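Local coordinates for anaerobically-induced outer membrane porin OprE (PDB 4FRX), which probably forms a channel through the outer membrane of Pseudomonas aeruginosa, as an eighteen-stranded beta-barrel porin of the OprD family, at residues E319-Y324 / I331-R336; Y388-P391 / G397-F400; T123-P126 / T132-D135. One frame throughout, in Å; residues are numbered along the deposited sequence.

Interaction 1: residues E319-Y324 / I331-R336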
loop_
_atom_site.group_PDB
_atom_site.type_symbol
_atom_site.label_atom_id
_atom_site.label_comp_id
_atom_site.label_asym_id
_atom_site.label_seq_id
_atom_site.Cartn_x
_atom_site.Cartn_y
_atom_site.Cartn_z
ATOM N N GLU A 319 11.575 -0.369 -4.379
ATOM C CA GLU A 319 10.584 0.520 -4.984
ATOM C C GLU A 319 9.302 0.684 -4.158
ATOM O O GLU A 319 8.503 1.584 -4.411
ATOM C CB GLU A 319 10.244 0.047 -6.398
ATOM C CG GLU A 319 11.369 0.297 -7.391
ATOM C CD GLU A 319 10.899 0.211 -8.825
ATOM O OE1 GLU A 319 9.666 0.234 -9.048
ATOM O OE2 GLU A 319 11.763 0.128 -9.721
ATOM N N GLY A 320 9.126 -0.183 -3.167
ATOM C CA GLY A 320 7.976 -0.100 -2.279
ATOM C C GLY A 320 6.822 -0.969 -2.739
ATOM O O GLY A 320 6.546 -1.086 -3.932
ATOM N N SER A 321 6.139 -1.590 -1.790
ATOM C CA SER A 321 4.979 -2.407 -2.113
ATOM C C SER A 321 4.089 -2.429 -0.892
ATOM O O SER A 321 4.575 -2.313 0.230
ATOM C CB SER A 321 5.403 -3.838 -2.446
ATOM O OG SER A 321 5.998 -4.463 -1.315
ATOM N N THR A 322 2.794 -2.601 -1.114
ATOM C CA THR A 322 1.835 -2.687 -0.011
ATOM C C THR A 322 0.915 -3.885 -0.199
ATOM O O THR A 322 0.308 -4.037 -1.253
ATOM C CB THR A 322 0.995 -1.405 0.091
ATOM O OG1 THR A 322 1.842 -0.312 0.474
ATOM C CG2 THR A 322 -0.120 -1.566 1.136
ATOM N N ALA A 323 0.848 -4.750 0.810
ATOM C CA ALA A 323 -0.130 -5.843 0.810
ATOM C C ALA A 323 -1.317 -5.403 1.664
ATOM O O ALA A 323 -1.133 -4.766 2.712
ATOM C CB ALA A 323 0.480 -7.130 1.362
ATOM N N TYR A 324 -2.528 -5.733 1.231
ATOM C CA TYR A 324 -3.710 -5.369 2.022
ATOM C C TYR A 324 -3.970 -6.403 3.128
ATOM O O TYR A 324 -5.030 -7.035 3.197
ATOM C CB TYR A 324 -4.948 -5.155 1.135
ATOM C CG TYR A 324 -6.097 -4.527 1.897
ATOM C CD1 TYR A 324 -5.959 -3.263 2.478
ATOM C CD2 TYR A 324 -7.306 -5.207 2.076
ATOM C CE1 TYR A 324 -6.993 -2.686 3.198
ATOM C CE2 TYR A 324 -8.357 -4.626 2.792
ATOM C CZ TYR A 324 -8.190 -3.369 3.350
ATOM O OH TYR A 324 -9.222 -2.784 4.061
ATOM N N ILE A 331 8.116 -2.381 8.928
ATOM C CA ILE A 331 9.218 -3.129 8.330
ATOM C C ILE A 331 8.696 -4.388 7.650
ATOM O O ILE A 331 8.825 -4.531 6.432
ATOM C CB ILE A 331 10.309 -3.480 9.360
ATOM C CG1 ILE A 331 10.969 -2.199 9.889
ATOM C CG2 ILE A 331 11.348 -4.424 8.750
ATOM C CD1 ILE A 331 12.027 -2.448 10.989
ATOM N N GLY A 332 8.087 -5.280 8.426
ATOM C CA GLY A 332 7.663 -6.571 7.900
ATOM C C GLY A 332 6.248 -6.558 7.349
ATOM O O GLY A 332 5.530 -5.562 7.493
ATOM N N LYS A 333 5.848 -7.656 6.708
ATOM C CA LYS A 333 4.467 -7.808 6.261
ATOM C C LYS A 333 3.842 -9.117 6.750
ATOM O O LYS A 333 2.651 -9.354 6.540
ATOM C CB LYS A 333 4.361 -7.710 4.731
ATOM C CG LYS A 333 4.868 -6.387 4.156
ATOM C CD LYS A 333 4.693 -6.341 2.638
ATOM C CE LYS A 333 5.373 -5.102 2.027
ATOM N NZ LYS A 333 4.819 -3.827 2.575
ATOM N N PHE A 334 4.648 -9.953 7.403
ATOM C CA PHE A 334 4.203 -11.257 7.930
ATOM C C PHE A 334 3.410 -12.052 6.888
ATOM O O PHE A 334 2.382 -12.645 7.188
ATOM C CB PHE A 334 3.393 -11.058 9.225
ATOM C CG PHE A 334 4.186 -10.411 10.316
ATOM C CD1 PHE A 334 4.498 -9.053 10.250
ATOM C CD2 PHE A 334 4.659 -11.156 11.379
ATOM C CE1 PHE A 334 5.265 -8.445 11.235
ATOM C CE2 PHE A 334 5.420 -10.560 12.374
ATOM C CZ PHE A 334 5.730 -9.201 12.302
ATOM N N GLN A 335 3.937 -12.074 5.671
ATOM C CA GLN A 335 3.202 -12.532 4.510
ATOM C C GLN A 335 3.736 -13.854 3.979
ATOM O O GLN A 335 3.347 -14.295 2.902
ATOM C CB GLN A 335 3.245 -11.447 3.425
ATOM C CG GLN A 335 4.472 -11.455 2.512
ATOM C CD GLN A 335 5.802 -11.258 3.239
ATOM O OE1 GLN A 335 5.846 -10.884 4.414
ATOM N NE2 GLN A 335 6.901 -11.518 2.528
ATOM N N ARG A 336 4.603 -14.498 4.757
ATOM C CA ARG A 336 5.334 -15.675 4.293
ATOM C C ARG A 336 4.494 -16.939 4.366
ATOM O O ARG A 336 3.643 -17.072 5.235
ATOM C CB ARG A 336 6.598 -15.878 5.131
ATOM C CG ARG A 336 7.489 -14.632 5.240
ATOM C CD ARG A 336 8.591 -14.887 6.263
ATOM N NE ARG A 336 9.086 -13.657 6.878
ATOM C CZ ARG A 336 10.094 -12.933 6.401
ATOM N NH1 ARG A 336 10.723 -13.311 5.293
ATOM N NH2 ARG A 336 10.475 -11.830 7.032
#

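Interaction 2: residues Y388-P391 / G397-F400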
loop_
_atom_site.group_PDB
_atom_site.type_symbol
_atom_site.label_atom_id
_atom_site.label_comp_id
_atom_site.label_asym_id
_atom_site.label_seq_id
_atom_site.Cartn_x
_atom_site.Cartn_y
_atom_site.Cartn_z
ATOM N N TYR A 388 2.071 14.745 15.667
ATOM C CA TYR A 388 1.410 15.989 16.044
ATOM C C TYR A 388 1.111 16.835 14.815
ATOM O O TYR A 388 2.021 17.219 14.057
ATOM C CB TYR A 388 2.270 16.799 17.014
ATOM C CG TYR A 388 1.564 18.032 17.534
ATOM C CD1 TYR A 388 0.334 17.927 18.168
ATOM C CD2 TYR A 388 2.123 19.298 17.390
ATOM C CE1 TYR A 388 -0.326 19.045 18.651
ATOM C CE2 TYR A 388 1.468 20.427 17.873
ATOM C CZ TYR A 388 0.248 20.292 18.501
ATOM O OH TYR A 388 -0.410 21.403 18.984
ATOM N N VAL A 389 -0.167 17.116 14.614
ATOM C CA VAL A 389 -0.580 18.053 13.581
ATOM C C VAL A 389 -1.106 19.327 14.243
ATOM O O VAL A 389 -2.069 19.279 15.020
ATOM C CB VAL A 389 -1.649 17.445 12.665
ATOM C CG1 VAL A 389 -2.186 18.499 11.680
ATOM C CG2 VAL A 389 -1.084 16.254 11.922
ATOM N N ILE A 390 -0.457 20.454 13.951
ATOM C CA ILE A 390 -0.851 21.743 14.527
ATOM C C ILE A 390 -2.281 22.072 14.112
ATOM O O ILE A 390 -2.569 22.221 12.929
ATOM C CB ILE A 390 0.124 22.875 14.131
ATOM C CG1 ILE A 390 1.535 22.538 14.603
ATOM C CG2 ILE A 390 -0.311 24.222 14.722
ATOM C CD1 ILE A 390 2.575 23.565 14.213
ATOM N N PRO A 391 -3.184 22.167 15.101
ATOM C CA PRO A 391 -4.632 22.285 14.914
ATOM C C PRO A 391 -5.118 23.673 14.493
ATOM O O PRO A 391 -6.152 23.771 13.837
ATOM C CB PRO A 391 -5.184 21.924 16.297
ATOM C CG PRO A 391 -4.125 22.321 17.231
ATOM C CD PRO A 391 -2.824 22.073 16.527
ATOM N N GLY A 397 -2.077 22.720 10.244
ATOM C CA GLY A 397 -1.908 21.733 9.201
ATOM C C GLY A 397 -0.477 21.246 9.070
ATOM O O GLY A 397 -0.233 20.264 8.378
ATOM N N LEU A 398 0.468 21.931 9.711
ATOM C CA LEU A 398 1.850 21.451 9.739
ATOM C C LEU A 398 1.932 20.207 10.620
ATOM O O LEU A 398 1.546 20.230 11.787
ATOM C CB LEU A 398 2.815 22.533 10.241
ATOM C CG LEU A 398 4.323 22.224 10.276
ATOM C CD1 LEU A 398 4.909 21.952 8.891
ATOM C CD2 LEU A 398 5.100 23.349 10.949
ATOM N N GLY A 399 2.426 19.111 10.060
ATOM C CA GLY A 399 2.434 17.859 10.801
ATOM C C GLY A 399 3.828 17.315 11.054
ATOM O O GLY A 399 4.716 17.413 10.199
ATOM N N PHE A 400 4.016 16.739 12.234
ATOM C CA PHE A 400 5.278 16.112 12.605
ATOM C C PHE A 400 5.026 14.667 12.990
ATOM O O PHE A 400 4.165 14.396 13.823
ATOM C CB PHE A 400 5.896 16.838 13.798
ATOM C CG PHE A 400 6.192 18.277 13.536
ATOM C CD1 PHE A 400 5.196 19.233 13.637
ATOM C CD2 PHE A 400 7.469 18.677 13.181
ATOM C CE1 PHE A 400 5.468 20.570 13.395
ATOM C CE2 PHE A 400 7.744 20.003 12.937
ATOM C CZ PHE A 400 6.741 20.953 13.048
#

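Interaction 3: residues T123-P126 / T132-D135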
loop_
_atom_site.group_PDB
_atom_site.type_symbol
_atom_site.label_atom_id
_atom_site.label_comp_id
_atom_site.label_asym_id
_atom_site.label_seq_id
_atom_site.Cartn_x
_atom_site.Cartn_y
_atom_site.Cartn_z
ATOM N N THR A 123 -1.862 7.984 -15.459
ATOM C CA THR A 123 -1.357 7.750 -14.118
ATOM C C THR A 123 -2.480 7.447 -13.123
ATOM O O THR A 123 -3.469 8.174 -13.049
ATOM C CB THR A 123 -0.503 8.935 -13.649
ATOM O OG1 THR A 123 0.499 9.197 -14.639
ATOM C CG2 THR A 123 0.169 8.621 -12.310
ATOM N N LEU A 124 -2.308 6.362 -12.368
ATOM C CA LEU A 124 -3.309 5.897 -11.406
ATOM C C LEU A 124 -2.623 5.614 -10.075
ATOM O O LEU A 124 -1.464 5.210 -10.043
ATOM C CB LEU A 124 -3.973 4.610 -11.922
ATOM C CG LEU A 124 -4.719 4.689 -13.261
ATOM C CD1 LEU A 124 -5.084 3.313 -13.814
ATOM C CD2 LEU A 124 -5.963 5.574 -13.115
ATOM N N GLN A 125 -3.354 5.793 -8.980
ATOM C CA GLN A 125 -2.858 5.465 -7.641
ATOM C C GLN A 125 -3.961 4.787 -6.845
ATOM O O GLN A 125 -4.551 5.398 -5.965
ATOM C CB GLN A 125 -2.415 6.738 -6.909
ATOM C CG GLN A 125 -1.118 7.337 -7.469
ATOM C CD GLN A 125 -0.670 8.564 -6.703
ATOM O OE1 GLN A 125 -1.349 9.580 -6.710
ATOM N NE2 GLN A 125 0.471 8.470 -6.035
ATOM N N PRO A 126 -4.247 3.512 -7.157
ATOM C CA PRO A 126 -5.368 2.833 -6.498
ATOM C C PRO A 126 -5.085 2.543 -5.017
ATOM O O PRO A 126 -3.937 2.383 -4.635
ATOM C CB PRO A 126 -5.498 1.518 -7.280
ATOM C CG PRO A 126 -4.722 1.739 -8.574
ATOM C CD PRO A 126 -3.628 2.694 -8.214
ATOM N N THR A 132 -2.750 -1.520 -3.899
ATOM C CA THR A 132 -2.653 -0.159 -3.360
ATOM C C THR A 132 -1.223 0.320 -3.461
ATOM O O THR A 132 -0.278 -0.456 -3.291
ATOM C CB THR A 132 -3.174 0.039 -1.909
ATOM O OG1 THR A 132 -2.096 0.425 -1.046
ATOM C CG2 THR A 132 -3.806 -1.175 -1.392
ATOM N N TYR A 133 -1.071 1.591 -3.790
ATOM C CA TYR A 133 0.252 2.134 -4.006
ATOM C C TYR A 133 0.979 2.369 -2.684
ATOM O O TYR A 133 0.367 2.725 -1.675
ATOM C CB TYR A 133 0.182 3.416 -4.823
ATOM C CG TYR A 133 -0.361 4.631 -4.094
ATOM C CD1 TYR A 133 -1.732 4.812 -3.917
ATOM C CD2 TYR A 133 0.500 5.615 -3.613
ATOM C CE1 TYR A 133 -2.221 5.931 -3.263
ATOM C CE2 TYR A 133 0.022 6.737 -2.969
ATOM C CZ TYR A 133 -1.338 6.889 -2.795
ATOM O OH TYR A 133 -1.816 8.007 -2.160
ATOM N N ASN A 134 2.286 2.157 -2.708
ATOM C CA ASN A 134 3.112 2.423 -1.546
ATOM C C ASN A 134 3.511 3.894 -1.486
ATOM O O ASN A 134 3.753 4.530 -2.514
ATOM C CB ASN A 134 4.363 1.547 -1.573
ATOM C CG ASN A 134 5.221 1.744 -0.348
ATOM O OD1 ASN A 134 6.142 2.568 -0.342
ATOM N ND2 ASN A 134 4.909 1.006 0.718
ATOM N N ASP A 135 3.559 4.440 -0.277
ATOM C CA ASP A 135 4.027 5.804 -0.079
ATOM C C ASP A 135 4.811 5.870 1.232
ATOM O O ASP A 135 4.601 6.765 2.057
ATOM C CB ASP A 135 2.837 6.757 -0.040
ATOM C CG ASP A 135 3.246 8.210 -0.180
ATOM O OD1 ASP A 135 4.405 8.484 -0.572
ATOM O OD2 ASP A 135 2.398 9.080 0.104
#

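Interaction 1: residues E319-Y324 / I331-R336
Lys333 reaches across to the backbone of Ser321, and nearly the whole contact hangs on that one side chain. Its ammonium nitrogen NZ donates a hydrogen bond to the carbonyl O of Ser321, 2.8 Å away. The donor does not lie on a lone pair: it stands 36° above the carbonyl plane, with a C=O...N angle of 138°. The approach follows from the shape of the lysine chain. CG leaves anti to the carbonyl carbon, the next two torsions are extended, and only the last one bends (chi4 -60°), turning NZ onto the Ser321 carbonyl at the end of an otherwise straight reach.

The methylene groups do the remaining packing. Ser321 OG lies alongside the end of the chain, 3.5 Å from Lys333 CE. Farther back, the methyl of Ala323 points toward the lysine, its CB 4.5 Å from Lys333 CD. The aliphatic stem is therefore touched by two small side chains, Ser321 at CE and, more loosely, Ala323 at CD, and its charged end by a peptide carbonyl. The backbones themselves stay apart, with the CA atoms of Ala323 and Lys333 7.4 Å from each other, and no backbone hydrogen bond joins them.

Asp328, in the loop between the two segments, completes the grip: its OD2 forms a salt bridge with Lys333 NZ and also accepts a hydrogen bond from Ala323 N. The ammonium thus ties a carbonyl and a carboxylate of the same excursion together, and its positive charge is probably balanced by Asp328. The arrangement belongs to the long loop between strands 295-305 and 340-349, consistent with the inward-folded loops that narrow the channel in OprD-family porins.

Interaction 2: residues Y388-P391 / G397-F400
Tyr388 and Phe400 form an antiparallel hydrogen-bonded pair, followed by the non-hydrogen-bonded pair of Val389 and Gly399, whose CA atoms come within 4.1 Å. Tyr388 N donates to Phe400 O at 2.8 Å, and Phe400 N returns the bond to Tyr388 O at 2.7 Å. Beyond the pairs, Ile390 N donates to Leu398 O at 3.0 Å. The last bond, from Gly397 N to Ile390 O at 2.8 Å, keeps the backbones together where the strands give way to the turn. CA-H...O contacts from Gly399 CA to Tyr388 O and from Val389 CA to Leu398 O supplement these bonds.

On the face that carries Val389, one methyl, CG2, sits 4.0 Å from Gly399 CA, and the other, CG1, packs near Gly397 CA. Ile390 and Leu398 lie side by side and point the same way. The extended end of the isoleucine (chi2 178°) brings CD1 to 4.1 Å from Leu398 CB, and the same methyl meets the Phe400 ring at its edge, 4.2 Å from CE1. Tyr388 O, besides accepting the Phe400 amide, lies in the plane of that ring at its edge. Leu398 and Phe400 continue onto Val430 of the next strand.

The side-chain pairs across the segments are apolar and backbone bonds set the register, so this hairpin end does not depend on charged or polar side-chain pairing here.

Interaction 3: residues T123-P126 / T132-D135
Gln125 lies over one face of the Tyr133 ring, and this is the tight part of the contact. Gln125 CB makes a CH-pi contact 3.9 Å from the centroid of the Tyr133 ring, while the extended remainder of the chain carries the amide across the same ring, bringing NE2 to 3.6 Å from Tyr133 CE2. The amide and ring planes are 34° apart, so the two groups are tilted rather than stacked flat. A chi1 of 73° folds the tyrosine back toward Gln125. Pro126 O meets the ring at its edge. Pro126 O also accepts Tyr133 N at 3.1 Å, nearly in line with its C=O bond, and a CA-H...O contact from Thr132 CA, also at 3.1 Å.

The Thr132 side chain is the looser part: it adds little beyond CB near Pro126 O, and its OG1 makes only a weak bond back to Tyr133 O. Pro126 is buried, whereas Gln125, Thr132 and Tyr133 remain partly exposed. Gln125 NE2 has a firmer polar partner in Val141 O, which fixes the amide over the ring. Pro126 and Tyr133 rest on Phe143 of strand 142-150, which pairs with strand 123-128, and Pro140 touches Gln125 and Tyr133.

How the interactions relate
Along the chain the order is interaction 3, interaction 1, interaction 2. Interactions 1 and 3, with centres 15 Å apart, lie about 8 and 7 Å from the centre of the chain and touch directly: Asn134 ND2 makes a weak hydrogen bond to Thr322 OG1, and Thr322 CG2 packs on Thr132 OG1. Two excursions far apart in sequence thus meet in the interior of the barrel, a position consistent with the inward-folded, channel-lining loops of the family. Interaction 2 stands apart, its centre 28 Å from interaction 1 and 24 Å from interaction 3, at the turn end of the hairpin of strands 377-389 and 399-409, which belong with strand 123-128 to the antiparallel strand system of the barrel.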